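Local coordinates for protein minor fimbrium tip subunit Mfa3 (Porphyromonas gingivalis ATCC 33277, PDB 5NF4) that forms part of the tip of the minor fimbriae, filamentous pili that mediate biofilm formation and adhesion to host cells and other oral bacteria, at residues A[40-45]-A[174-179]; A[217-222]-A[229-234]; A[256-261]-A[273-278]. All coordinates share one frame; numbering follows the deposited sequence.

Contact 1 lies at the surface, on the opposite side of the chain's centre from contacts 2 and 3, with about 42 and 46 Å between centres. It sets a loop against the propeptide strand through one aromatic ring and a proline, with no hydrogen bond across it. Contacts 2 and 3 are neighbours, their centres about 9 Å apart, and Asn217 and Glu230 of contact 2 reach backbone atoms of Ile275 and Glu259 in contact 3. Contact 2, partly buried, is mixed in chemistry, with a backbone bridge, an Asx turn and a water. Contact 3, buried, is apolar packing of Val258 against Pro274 and Ile275.

Contact 1: residues A[40-45]-A[174-179]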
ATOM      1  N   ASP A  40       4.002 -30.132 -20.887  1.00 44.20           N
ATOM      2  CA  ASP A  40       4.286 -28.828 -20.274  1.00 43.75           C
ATOM      3  C   ASP A  40       3.264 -27.735 -20.560  1.00 45.14           C
ATOM      4  O   ASP A  40       2.345 -27.874 -21.395  1.00 47.59           O
ATOM      5  CB  ASP A  40       5.653 -28.355 -20.739  1.00 55.07           C
ATOM      6  CG  ASP A  40       6.760 -29.268 -20.276  1.00 65.25           C
ATOM      7  OD1 ASP A  40       6.822 -29.545 -19.059  1.00 69.05           O
ATOM      8  OD2 ASP A  40       7.561 -29.711 -21.127  1.00 65.70           O
ATOM      9  N   VAL A  41       3.480 -26.627 -19.860  1.00 40.80           N
ATOM     10  CA  VAL A  41       2.769 -25.397 -20.088  1.00 43.06           C
ATOM     11  C   VAL A  41       3.791 -24.266 -20.263  1.00 40.29           C
ATOM     12  O   VAL A  41       4.726 -24.155 -19.468  1.00 39.88           O
ATOM     13  CB  VAL A  41       1.852 -25.041 -18.897  1.00 50.04           C
ATOM     14  CG1 VAL A  41       0.905 -23.884 -19.264  1.00 49.60           C
ATOM     15  CG2 VAL A  41       1.079 -26.264 -18.430  1.00 50.54           C
ATOM     16  N   TYR A  42       3.597 -23.448 -21.286  1.00 40.26           N
ATOM     17  CA  TYR A  42       4.317 -22.177 -21.415  1.00 41.41           C
ATOM     18  C   TYR A  42       3.309 -21.074 -21.194  1.00 41.15           C
ATOM     19  O   TYR A  42       2.320 -20.971 -21.919  1.00 41.29           O
ATOM     20  CB  TYR A  42       4.979 -22.043 -22.768  1.00 40.60           C
ATOM     21  CG  TYR A  42       6.014 -23.103 -23.012  1.00 44.34           C
ATOM     22  CD1 TYR A  42       5.645 -24.373 -23.420  1.00 48.81           C
ATOM     23  CD2 TYR A  42       7.358 -22.840 -22.810  1.00 49.01           C
ATOM     24  CE1 TYR A  42       6.600 -25.349 -23.629  1.00 60.35           C
ATOM     25  CE2 TYR A  42       8.311 -23.806 -23.007  1.00 51.36           C
ATOM     26  CZ  TYR A  42       7.931 -25.054 -23.418  1.00 57.49           C
ATOM     27  OH  TYR A  42       8.903 -25.998 -23.615  1.00 57.96           O
ATOM     28  N   LEU A  43       3.592 -20.254 -20.188  1.00 37.45           N
ATOM     29  CA  LEU A  43       2.732 -19.167 -19.747  1.00 39.31           C
ATOM     30  C   LEU A  43       3.378 -17.841 -20.037  1.00 42.00           C
ATOM     31  O   LEU A  43       4.542 -17.661 -19.716  1.00 41.13           O
ATOM     32  CB  LEU A  43       2.479 -19.224 -18.236  1.00 42.38           C
ATOM     33  CG  LEU A  43       1.460 -20.151 -17.626  1.00 49.29           C
ATOM     34  CD1 LEU A  43       1.313 -19.777 -16.156  1.00 49.14           C
ATOM     35  CD2 LEU A  43       0.169 -20.028 -18.369  1.00 50.27           C
ATOM     36  N   LEU A  44       2.603 -16.922 -20.597  1.00 40.20           N
ATOM     37  CA  LEU A  44       3.004 -15.532 -20.752  1.00 40.57           C
ATOM     38  C   LEU A  44       2.456 -14.720 -19.592  1.00 41.13           C
ATOM     39  O   LEU A  44       1.243 -14.588 -19.441  1.00 41.42           O
ATOM     40  CB  LEU A  44       2.503 -14.970 -22.075  1.00 42.66           C
ATOM     41  CG  LEU A  44       3.019 -13.566 -22.391  1.00 47.39           C
ATOM     42  CD1 LEU A  44       4.517 -13.574 -22.583  1.00 44.70           C
ATOM     43  CD2 LEU A  44       2.335 -13.018 -23.623  1.00 58.37           C
ATOM     44  N   VAL A  45       3.363 -14.190 -18.779  1.00 37.51           N
ATOM     45  CA  VAL A  45       2.998 -13.453 -17.570  1.00 38.68           C
ATOM     46  C   VAL A  45       3.155 -11.982 -17.919  1.00 44.87           C
ATOM     47  O   VAL A  45       4.207 -11.571 -18.430  1.00 44.47           O
ATOM     48  CB  VAL A  45       3.881 -13.862 -16.367  1.00 42.07           C
ATOM     49  CG1 VAL A  45       3.639 -12.945 -15.147  1.00 42.02           C
ATOM     50  CG2 VAL A  45       3.600 -15.294 -15.973  1.00 42.63           C
ATOM     51  N   GLY A 174       0.611 -24.240 -25.067  1.00 49.92           N
ATOM     52  CA  GLY A 174       1.522 -23.150 -25.328  1.00 47.87           C
ATOM     53  C   GLY A 174       2.846 -23.677 -25.844  1.00 50.04           C
ATOM     54  O   GLY A 174       3.152 -24.854 -25.700  1.00 46.50           O
ATOM     55  N   THR A 175       3.626 -22.801 -26.463  1.00 46.06           N
ATOM     56  CA  THR A 175       4.983 -23.122 -26.872  1.00 46.66           C
ATOM     57  C   THR A 175       5.897 -22.012 -26.381  1.00 47.25           C
ATOM     58  O   THR A 175       5.414 -20.986 -25.926  1.00 43.04           O
ATOM     59  CB  THR A 175       5.096 -23.248 -28.387  1.00 51.88           C
ATOM     60  OG1 THR A 175       4.932 -21.954 -28.971  1.00 53.75           O
ATOM     61  CG2 THR A 175       4.004 -24.178 -28.924  1.00 58.36           C
ATOM     62  N   ILE A 176       7.211 -22.186 -26.496  1.00 50.27           N
ATOM     63  CA  ILE A 176       8.118 -21.182 -25.933  1.00 48.45           C
ATOM     64  C   ILE A 176       7.951 -19.859 -26.707  1.00 50.74           C
ATOM     65  O   ILE A 176       8.100 -18.772 -26.126  1.00 55.75           O
ATOM     66  CB  ILE A 176       9.596 -21.655 -25.963  1.00 54.47           C
ATOM     67  CG1 ILE A 176      10.541 -20.609 -25.348  1.00 57.77           C
ATOM     68  CG2 ILE A 176      10.019 -21.978 -27.394  1.00 55.02           C
ATOM     69  CD1 ILE A 176      10.198 -20.176 -23.914  1.00 64.74           C
ATOM     70  N   THR A 177       7.599 -19.955 -27.985  1.00 51.86           N
ATOM     71  CA  THR A 177       7.402 -18.775 -28.826  1.00 58.93           C
ATOM     72  C   THR A 177       5.936 -18.334 -28.903  1.00 63.83           C
ATOM     73  O   THR A 177       5.649 -17.178 -29.228  1.00 58.53           O
ATOM     74  CB  THR A 177       7.929 -19.011 -30.264  1.00 64.03           C
ATOM     75  OG1 THR A 177       7.401 -20.238 -30.787  1.00 54.72           O
ATOM     76  CG2 THR A 177       9.449 -19.066 -30.263  1.00 64.40           C
ATOM     77  N   GLN A 178       5.023 -19.250 -28.603  1.00 56.27           N
ATOM     78  CA  GLN A 178       3.593 -18.949 -28.570  1.00 51.71           C
ATOM     79  C   GLN A 178       2.960 -19.428 -27.250  1.00 43.64           C
ATOM     80  O   GLN A 178       2.179 -20.395 -27.247  1.00 46.64           O
ATOM     81  CB  GLN A 178       2.875 -19.606 -29.747  1.00 67.07           C
ATOM     82  CG  GLN A 178       3.267 -19.046 -31.093  1.00 93.15           C
ATOM     83  CD  GLN A 178       2.780 -17.628 -31.281  1.00112.65           C
ATOM     84  OE1 GLN A 178       1.576 -17.380 -31.354  1.00120.66           O
ATOM     85  NE2 GLN A 178       3.713 -16.685 -31.349  1.00117.82           N
ATOM     86  N   PRO A 179       3.292 -18.762 -26.142  1.00 43.44           N
ATOM     87  CA  PRO A 179       2.803 -19.209 -24.830  1.00 41.36           C
ATOM     88  C   PRO A 179       1.334 -18.881 -24.597  1.00 48.90           C
ATOM     89  O   PRO A 179       0.757 -18.040 -25.265  1.00 46.88           O
ATOM     90  CB  PRO A 179       3.690 -18.452 -23.832  1.00 42.35           C
ATOM     91  CG  PRO A 179       4.109 -17.226 -24.587  1.00 50.69           C
ATOM     92  CD  PRO A 179       4.238 -17.637 -26.021  1.00 51.91           C
TER
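The phenol ring of Tyr42 lies over the backbone at the start of segment 174-179, one face turned to the Thr175-Ile176 peptide. Ile176 N sits above the middle of the ring, while Thr175 C lies nearer the rim, 3.5 Å from Tyr42 CG. The ring reaches this place because CG stands anti to the carbonyl carbon of Tyr42 (chi1 -62°). Beside the peptide, Gly174 O approaches Tyr42 CD1 at 3.4 Å from an oblique direction, and Thr175 O comes equally close, 3.4 Å, to Tyr42 CB. At the other flank of the ring Ile176 crosses the tyrosine at a slant, its CB 3.9 Å from Tyr42 CE2, and its terminal CD1 also touches that flank.

Segment 40-45 belongs to strand 41-49 and to the propeptide that is removed on maturation. Its backbone pairs with Leu180 at the start of the parallel strand 180-205 and, on its other edge, with strand 99-106, so segment 174-179 is the turn that leads into one of its neighbouring strands. In related Bacteroidetes fimbrillins, loss of such an N-terminal strand is thought to open a groove for the strand of another subunit.

Pro179 packs against Tyr42 and Leu44: its CB rests on the Tyr42 carbonyl, 3.4 Å from Tyr42 O, and faces Tyr42 CB, while its CG meets Leu44 CB at 3.7 Å. With CG of Leu44 anti to the backbone N (chi1 -173°), CD1 is carried to the edge of the contact near Pro179 CG. Within the loop, Thr175 OG1 accepts from Gln178 N at 2.7 Å, an ST motif, and Thr175 N donates to Gln178 O, closing the turn that carries the peptide laid over Tyr42.

Contact 2: residues A[217-222]-A[229-234]; sequences NANVHY and SEPIQF
The carboxamide of Asn219 overlaps the ring of Pro231, its CG 3.6 Å from Pro231 CB, while its ND2 is hydrogen-bonded to Glu255 O. With CG anti to the backbone N (chi1 -168°), OD1 turns back over its own chain and accepts from His221 N at 3.0 Å, an Asx turn in which the donor stands well above the carboxamide plane. The same OD1 accepts a second hydrogen bond, from a water, which also bonds His221 ND1 in the imidazole plane and accepts from Gln233 N, tying the turn to the facing loop.

Asn219 and Phe234 form a single beta bridge beside the short strand 221-222, which pairs with 143-144. One of the flanking bonds runs almost straight from Val220 N to Gln233 O (3.0 Å, 169° at the hydrogen); Ala218 bonds with Tyr235 on the other side. Phe234 CA adds a CH...O contact to Ala218 O. Val220 CG2 presses tightly on Phe234 C at 3.2 Å. Val220 CG1 lies over one face of the His221 ring, whose edge meets the extended Gln233: OE1 is 3.1 Å from His221 CE1, with ring and amide planes only 8° apart. The edge of the Phe234 ring faces Asn217 O.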
ATOM      1  N   ASN A 217       1.579   8.849  14.007  1.00 30.27           N
ATOM      2  CA  ASN A 217       1.211   7.464  14.366  1.00 31.36           C
ATOM      3  C   ASN A 217       1.256   6.499  13.187  1.00 32.94           C
ATOM      4  O   ASN A 217       0.610   5.463  13.218  1.00 32.07           O
ATOM      5  CB  ASN A 217      -0.184   7.369  14.996  1.00 33.31           C
ATOM      6  CG  ASN A 217      -0.270   7.987  16.383  1.00 33.54           C
ATOM      7  OD1 ASN A 217       0.734   8.340  17.021  1.00 34.23           O
ATOM      8  ND2 ASN A 217      -1.499   8.152  16.843  1.00 33.00           N
ATOM      9  N   ALA A 218       2.040   6.814  12.172  1.00 30.13           N
ATOM     10  CA  ALA A 218       2.166   5.870  11.061  1.00 29.49           C
ATOM     11  C   ALA A 218       2.758   4.545  11.556  1.00 29.13           C
ATOM     12  O   ALA A 218       3.607   4.486  12.432  1.00 28.50           O
ATOM     13  CB  ALA A 218       3.032   6.460   9.952  1.00 30.10           C
ATOM     14  N   ASN A 219       2.306   3.465  10.941  1.00 27.28           N
ATOM     15  CA  ASN A 219       2.855   2.147  11.226  1.00 28.70           C
ATOM     16  C   ASN A 219       4.317   2.070  10.805  1.00 28.29           C
ATOM     17  O   ASN A 219       4.677   2.530   9.734  1.00 29.20           O
ATOM     18  CB  ASN A 219       2.013   1.120  10.474  1.00 29.69           C
ATOM     19  CG  ASN A 219       2.280  -0.325  10.898  1.00 28.91           C
ATOM     20  OD1 ASN A 219       3.198  -0.643  11.655  1.00 27.47           O
ATOM     21  ND2 ASN A 219       1.478  -1.216  10.352  1.00 28.49           N
ATOM     22  N   VAL A 220       5.156   1.466  11.646  1.00 26.60           N
ATOM     23  CA  VAL A 220       6.547   1.253  11.307  1.00 26.00           C
ATOM     24  C   VAL A 220       6.686   0.217  10.188  1.00 27.90           C
ATOM     25  O   VAL A 220       7.599   0.280   9.384  1.00 29.99           O
ATOM     26  CB  VAL A 220       7.314   0.741  12.540  1.00 35.60           C
ATOM     27  CG1 VAL A 220       8.574  -0.027  12.203  1.00 46.32           C
ATOM     28  CG2 VAL A 220       7.655   1.906  13.395  1.00 38.18           C
ATOM     29  N   HIS A 221       5.796  -0.754  10.236  1.00 26.61           N
ATOM     30  CA  HIS A 221       5.908  -1.943   9.396  1.00 26.32           C
ATOM     31  C   HIS A 221       4.906  -2.054   8.276  1.00 26.58           C
ATOM     32  O   HIS A 221       3.716  -1.762   8.438  1.00 28.62           O
ATOM     33  CB  HIS A 221       5.730  -3.189  10.228  1.00 26.41           C
ATOM     34  CG  HIS A 221       6.774  -3.398  11.271  1.00 28.47           C
ATOM     35  ND1 HIS A 221       6.530  -3.178  12.613  1.00 29.26           N
ATOM     36  CD2 HIS A 221       8.069  -3.787  11.181  1.00 29.09           C
ATOM     37  CE1 HIS A 221       7.628  -3.442  13.297  1.00 30.65           C
ATOM     38  NE2 HIS A 221       8.580  -3.809  12.448  1.00 30.02           N
ATOM     39  N   TYR A 222       5.418  -2.585   7.175  1.00 27.72           N
ATOM     40  CA  TYR A 222       4.565  -3.089   6.126  1.00 26.32           C
ATOM     41  C   TYR A 222       4.585  -4.610   6.119  1.00 27.41           C
ATOM     42  O   TYR A 222       5.425  -5.273   6.735  1.00 27.54           O
ATOM     43  CB  TYR A 222       4.985  -2.532   4.785  1.00 27.69           C
ATOM     44  CG  TYR A 222       6.267  -3.050   4.170  1.00 27.82           C
ATOM     45  CD1 TYR A 222       6.268  -4.171   3.334  1.00 28.46           C
ATOM     46  CD2 TYR A 222       7.459  -2.401   4.366  1.00 28.72           C
ATOM     47  CE1 TYR A 222       7.425  -4.622   2.775  1.00 32.06           C
ATOM     48  CE2 TYR A 222       8.632  -2.847   3.803  1.00 31.10           C
ATOM     49  CZ  TYR A 222       8.598  -3.969   2.993  1.00 33.45           C
ATOM     50  OH  TYR A 222       9.737  -4.431   2.408  1.00 35.18           O
ATOM     51  N   SER A 229      -4.081  -7.669  12.247  1.00 34.93           N
ATOM     52  CA  SER A 229      -3.866  -7.166  13.615  1.00 34.64           C
ATOM     53  C   SER A 229      -3.420  -5.731  13.550  1.00 32.38           C
ATOM     54  O   SER A 229      -2.796  -5.331  12.578  1.00 30.77           O
ATOM     55  CB  SER A 229      -2.766  -7.968  14.339  1.00 38.60           C
ATOM     56  OG  SER A 229      -3.211  -9.264  14.723  1.00 45.82           O
ATOM     57  N   GLU A 230      -3.659  -5.007  14.642  1.00 30.74           N
ATOM     58  CA  GLU A 230      -3.140  -3.654  14.777  1.00 29.82           C
ATOM     59  C   GLU A 230      -1.615  -3.614  14.766  1.00 30.86           C
ATOM     60  O   GLU A 230      -0.952  -4.601  15.116  1.00 29.82           O
ATOM     61  CB  GLU A 230      -3.645  -3.033  16.074  1.00 30.54           C
ATOM     62  CG  GLU A 230      -5.145  -2.823  16.153  1.00 33.24           C
ATOM     63  CD  GLU A 230      -5.551  -2.001  17.347  1.00 36.65           C
ATOM     64  OE1 GLU A 230      -4.717  -1.849  18.271  1.00 37.33           O
ATOM     65  OE2 GLU A 230      -6.680  -1.473  17.353  1.00 35.62           O
ATOM     66  N   PRO A 231      -1.048  -2.447  14.414  1.00 30.88           N
ATOM     67  CA  PRO A 231       0.396  -2.291  14.444  1.00 28.98           C
ATOM     68  C   PRO A 231       0.933  -2.562  15.851  1.00 28.43           C
ATOM     69  O   PRO A 231       0.242  -2.336  16.856  1.00 31.15           O
ATOM     70  CB  PRO A 231       0.608  -0.823  14.034  1.00 28.20           C
ATOM     71  CG  PRO A 231      -0.646  -0.464  13.265  1.00 28.76           C
ATOM     72  CD  PRO A 231      -1.736  -1.254  13.902  1.00 32.25           C
ATOM     73  N   ILE A 232       2.178  -3.009  15.915  1.00 28.43           N
ATOM     74  CA  ILE A 232       2.883  -3.167  17.179  1.00 30.85           C
ATOM     75  C   ILE A 232       3.823  -1.996  17.457  1.00 32.08           C
ATOM     76  O   ILE A 232       4.055  -1.650  18.616  1.00 32.52           O
ATOM     77  CB  ILE A 232       3.680  -4.491  17.228  1.00 39.00           C
ATOM     78  CG1 ILE A 232       4.660  -4.583  16.043  1.00 55.28           C
ATOM     79  CG2 ILE A 232       2.677  -5.684  17.211  1.00 37.44           C
ATOM     80  CD1 ILE A 232       5.747  -5.673  16.172  1.00 55.48           C
ATOM     81  N   GLN A 233       4.337  -1.385  16.398  1.00 30.14           N
ATOM     82  CA  GLN A 233       5.292  -0.280  16.501  1.00 30.70           C
ATOM     83  C   GLN A 233       5.000   0.875  15.553  1.00 30.76           C
ATOM     84  O   GLN A 233       4.454   0.684  14.484  1.00 29.00           O
ATOM     85  CB  GLN A 233       6.715  -0.795  16.286  1.00 28.59           C
ATOM     86  CG  GLN A 233       7.133  -1.783  17.409  1.00 26.47           C
ATOM     87  CD  GLN A 233       8.500  -2.434  17.196  1.00 28.98           C
ATOM     88  OE1 GLN A 233       8.907  -2.755  16.068  1.00 28.04           O
ATOM     89  NE2 GLN A 233       9.234  -2.604  18.299  1.00 29.79           N
ATOM     90  N   PHE A 234       5.362   2.094  15.981  1.00 29.98           N
ATOM     91  CA  PHE A 234       4.941   3.332  15.276  1.00 30.96           C
ATOM     92  C   PHE A 234       6.099   4.230  14.962  1.00 32.15           C
ATOM     93  O   PHE A 234       7.033   4.348  15.768  1.00 34.61           O
ATOM     94  CB  PHE A 234       3.913   4.096  16.136  1.00 34.26           C
ATOM     95  CG  PHE A 234       2.750   3.238  16.521  1.00 31.22           C
ATOM     96  CD1 PHE A 234       1.673   3.124  15.689  1.00 28.48           C
ATOM     97  CD2 PHE A 234       2.785   2.484  17.686  1.00 35.37           C
ATOM     98  CE1 PHE A 234       0.629   2.311  16.009  1.00 29.10           C
ATOM     99  CE2 PHE A 234       1.740   1.658  18.021  1.00 36.50           C
ATOM    100  CZ  PHE A 234       0.657   1.561  17.168  1.00 32.41           C
TER
HETATM  101  O   HOH W   1       4.005  -2.509  13.535  1.00 30.97           O

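Contact 3: residues A[256-261]-A[273-278]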
ATOM      1  N   ALA A 256      -2.492   0.097   8.095  1.00 28.33           N
ATOM      2  CA  ALA A 256      -2.608   0.070   9.534  1.00 26.82           C
ATOM      3  C   ALA A 256      -4.013  -0.304   9.928  1.00 31.96           C
ATOM      4  O   ALA A 256      -4.961   0.437   9.650  1.00 31.98           O
ATOM      5  CB  ALA A 256      -2.222   1.442  10.145  1.00 29.14           C
ATOM      6  N   ILE A 257      -4.157  -1.476  10.538  1.00 31.87           N
ATOM      7  CA  ILE A 257      -5.450  -1.914  11.049  1.00 31.58           C
ATOM      8  C   ILE A 257      -5.753  -1.256  12.378  1.00 32.68           C
ATOM      9  O   ILE A 257      -4.916  -1.241  13.270  1.00 32.75           O
ATOM     10  CB  ILE A 257      -5.495  -3.429  11.260  1.00 31.84           C
ATOM     11  CG1 ILE A 257      -5.065  -4.163   9.995  1.00 33.61           C
ATOM     12  CG2 ILE A 257      -6.886  -3.858  11.723  1.00 33.51           C
ATOM     13  CD1 ILE A 257      -5.823  -3.781   8.750  1.00 39.40           C
ATOM     14  N   VAL A 258      -6.968  -0.730  12.516  1.00 31.66           N
ATOM     15  CA  VAL A 258      -7.460  -0.236  13.803  1.00 30.95           C
ATOM     16  C   VAL A 258      -8.734  -0.971  14.188  1.00 32.02           C
ATOM     17  O   VAL A 258      -9.686  -1.027  13.402  1.00 32.33           O
ATOM     18  CB  VAL A 258      -7.749   1.274  13.751  1.00 33.34           C
ATOM     19  CG1 VAL A 258      -8.088   1.809  15.156  1.00 32.44           C
ATOM     20  CG2 VAL A 258      -6.540   2.037  13.156  1.00 33.56           C
ATOM     21  N   GLU A 259      -8.748  -1.561  15.378  1.00 30.95           N
ATOM     22  CA  GLU A 259      -9.924  -2.305  15.845  1.00 34.30           C
ATOM     23  C   GLU A 259     -11.137  -1.390  15.852  1.00 36.45           C
ATOM     24  O   GLU A 259     -11.047  -0.194  16.210  1.00 32.41           O
ATOM     25  CB  GLU A 259      -9.661  -2.908  17.244  1.00 33.68           C
ATOM     26  CG  GLU A 259      -8.692  -4.063  17.162  1.00 36.42           C
ATOM     27  CD  GLU A 259      -8.098  -4.466  18.500  1.00 48.69           C
ATOM     28  OE1 GLU A 259      -8.596  -4.015  19.549  1.00 47.78           O
ATOM     29  OE2 GLU A 259      -7.121  -5.238  18.492  1.00 51.11           O
ATOM     30  N   SER A 260     -12.286  -1.928  15.463  1.00 34.22           N
ATOM     31  CA  SER A 260     -13.468  -1.091  15.294  1.00 37.07           C
ATOM     32  C   SER A 260     -14.204  -0.869  16.611  1.00 39.86           C
ATOM     33  O   SER A 260     -15.268  -0.269  16.638  1.00 43.97           O
ATOM     34  CB  SER A 260     -14.402  -1.722  14.252  1.00 38.69           C
ATOM     35  OG  SER A 260     -14.834  -2.981  14.687  1.00 43.09           O
ATOM     36  N   THR A 261     -13.620  -1.345  17.701  1.00 35.40           N
ATOM     37  CA  THR A 261     -14.101  -1.043  19.034  1.00 38.89           C
ATOM     38  C   THR A 261     -13.487   0.259  19.573  1.00 39.94           C
ATOM     39  O   THR A 261     -13.881   0.724  20.629  1.00 41.34           O
ATOM     40  CB  THR A 261     -13.750  -2.157  19.995  1.00 45.05           C
ATOM     41  OG1 THR A 261     -12.362  -2.454  19.850  1.00 42.94           O
ATOM     42  CG2 THR A 261     -14.574  -3.404  19.709  1.00 50.51           C
ATOM     43  N   LYS A 273      -2.872   6.130  19.514  1.00 32.45           N
ATOM     44  CA  LYS A 273      -2.371   5.045  18.684  1.00 31.93           C
ATOM     45  C   LYS A 273      -3.398   3.922  18.743  1.00 31.31           C
ATOM     46  O   LYS A 273      -3.972   3.672  19.805  1.00 34.10           O
ATOM     47  CB  LYS A 273      -1.005   4.542  19.158  1.00 35.43           C
ATOM     48  CG  LYS A 273       0.174   5.471  18.836  1.00 36.04           C
ATOM     49  CD  LYS A 273       1.367   5.143  19.715  1.00 38.83           C
ATOM     50  CE  LYS A 273       2.620   5.905  19.344  1.00 50.80           C
ATOM     51  NZ  LYS A 273       3.715   5.552  20.319  1.00 61.57           N
ATOM     52  N   PRO A 274      -3.606   3.219  17.630  1.00 31.28           N
ATOM     53  CA  PRO A 274      -2.875   3.263  16.363  1.00 30.68           C
ATOM     54  C   PRO A 274      -3.509   4.139  15.284  1.00 29.73           C
ATOM     55  O   PRO A 274      -3.164   4.003  14.113  1.00 30.40           O
ATOM     56  CB  PRO A 274      -2.892   1.784  15.909  1.00 32.05           C
ATOM     57  CG  PRO A 274      -4.281   1.308  16.397  1.00 32.91           C
ATOM     58  CD  PRO A 274      -4.523   2.054  17.706  1.00 33.91           C
ATOM     59  N   ILE A 275      -4.427   5.019  15.659  1.00 32.67           N
ATOM     60  CA  ILE A 275      -5.075   5.857  14.665  1.00 31.86           C
ATOM     61  C   ILE A 275      -4.049   6.782  14.002  1.00 31.78           C
ATOM     62  O   ILE A 275      -3.320   7.504  14.674  1.00 30.77           O
ATOM     63  CB  ILE A 275      -6.238   6.699  15.276  1.00 31.41           C
ATOM     64  CG1 ILE A 275      -7.335   5.757  15.773  1.00 33.13           C
ATOM     65  CG2 ILE A 275      -6.798   7.718  14.250  1.00 29.78           C
ATOM     66  CD1 ILE A 275      -8.461   6.427  16.578  1.00 34.77           C
ATOM     67  N   ASN A 276      -4.009   6.755  12.674  1.00 28.73           N
ATOM     68  CA  ASN A 276      -3.209   7.697  11.903  1.00 29.23           C
ATOM     69  C   ASN A 276      -3.899   9.047  11.822  1.00 29.74           C
ATOM     70  O   ASN A 276      -5.104   9.117  11.620  1.00 31.72           O
ATOM     71  CB  ASN A 276      -2.981   7.182  10.479  1.00 32.11           C
ATOM     72  CG  ASN A 276      -2.104   5.955  10.414  1.00 32.86           C
ATOM     73  OD1 ASN A 276      -2.110   5.060  11.295  1.00 35.03           O
ATOM     74  ND2 ASN A 276      -1.333   5.909   9.376  1.00 29.21           N
ATOM     75  N   PHE A 277      -3.155  10.135  11.991  1.00 32.21           N
ATOM     76  CA  PHE A 277      -3.747  11.442  11.788  1.00 35.60           C
ATOM     77  C   PHE A 277      -2.704  12.384  11.251  1.00 36.38           C
ATOM     78  O   PHE A 277      -1.505  12.115  11.382  1.00 35.50           O
ATOM     79  CB  PHE A 277      -4.336  12.001  13.101  1.00 34.53           C
ATOM     80  CG  PHE A 277      -3.309  12.301  14.176  1.00 34.86           C
ATOM     81  CD1 PHE A 277      -2.842  11.289  15.014  1.00 36.51           C
ATOM     82  CD2 PHE A 277      -2.858  13.609  14.402  1.00 33.31           C
ATOM     83  CE1 PHE A 277      -1.917  11.564  16.035  1.00 33.25           C
ATOM     84  CE2 PHE A 277      -1.958  13.872  15.398  1.00 34.31           C
ATOM     85  CZ  PHE A 277      -1.493  12.865  16.232  1.00 33.16           C
ATOM     86  N   PHE A 278      -3.150  13.478  10.639  1.00 34.80           N
ATOM     87  CA  PHE A 278      -2.204  14.508  10.269  1.00 34.19           C
ATOM     88  C   PHE A 278      -2.503  15.752  11.082  1.00 35.12           C
ATOM     89  O   PHE A 278      -3.644  16.027  11.465  1.00 35.11           O
ATOM     90  CB  PHE A 278      -2.161  14.789   8.750  1.00 36.30           C
ATOM     91  CG  PHE A 278      -3.440  15.287   8.127  1.00 36.33           C
ATOM     92  CD1 PHE A 278      -3.665  16.640   7.966  1.00 39.16           C
ATOM     93  CD2 PHE A 278      -4.367  14.398   7.598  1.00 36.45           C
ATOM     94  CE1 PHE A 278      -4.824  17.109   7.332  1.00 41.50           C
ATOM     95  CE2 PHE A 278      -5.528  14.869   6.970  1.00 36.85           C
ATOM     96  CZ  PHE A 278      -5.751  16.213   6.834  1.00 38.92           C
TER
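Ala256 opens the contact by turning its methyl toward the side chain of Asn276, just as the chain leaves strand 248-254; its backbone is held by Val320. Ile257 points its side chain the other way, and only its carbonyl faces the second segment, with Ile257 O 4.1 Å from Pro274 CG. Val258 carries most of the packing. Its CG1 stands anti to the backbone N (chi1 -173°) and CG2 anti to the carbonyl carbon, so that the two methyls straddle Pro274 CG: Val258 CG2 and Val258 CG1 each lie 4.0 Å from it. CG1 also reaches Ile275 CG1 at 4.1 Å, the two side chains crossing at about a right angle. The peptide bond before Pro274 is cis, in the loop just ahead of strand 277-282.

No hydrogen bond crosses between the segments. Polar anchoring comes instead from Thr319, which bonds Val258 N, and from Asn217, which bonds Ile275 O. Ile257 O is buried with no hydrogen-bonding partner, which probably carries some cost. With no bond across it, the contact between the loop and the chain entering strand 277-282 probably rests on van der Waals packing, while hydrogen bonds to other parts of the chain fix the two backbones.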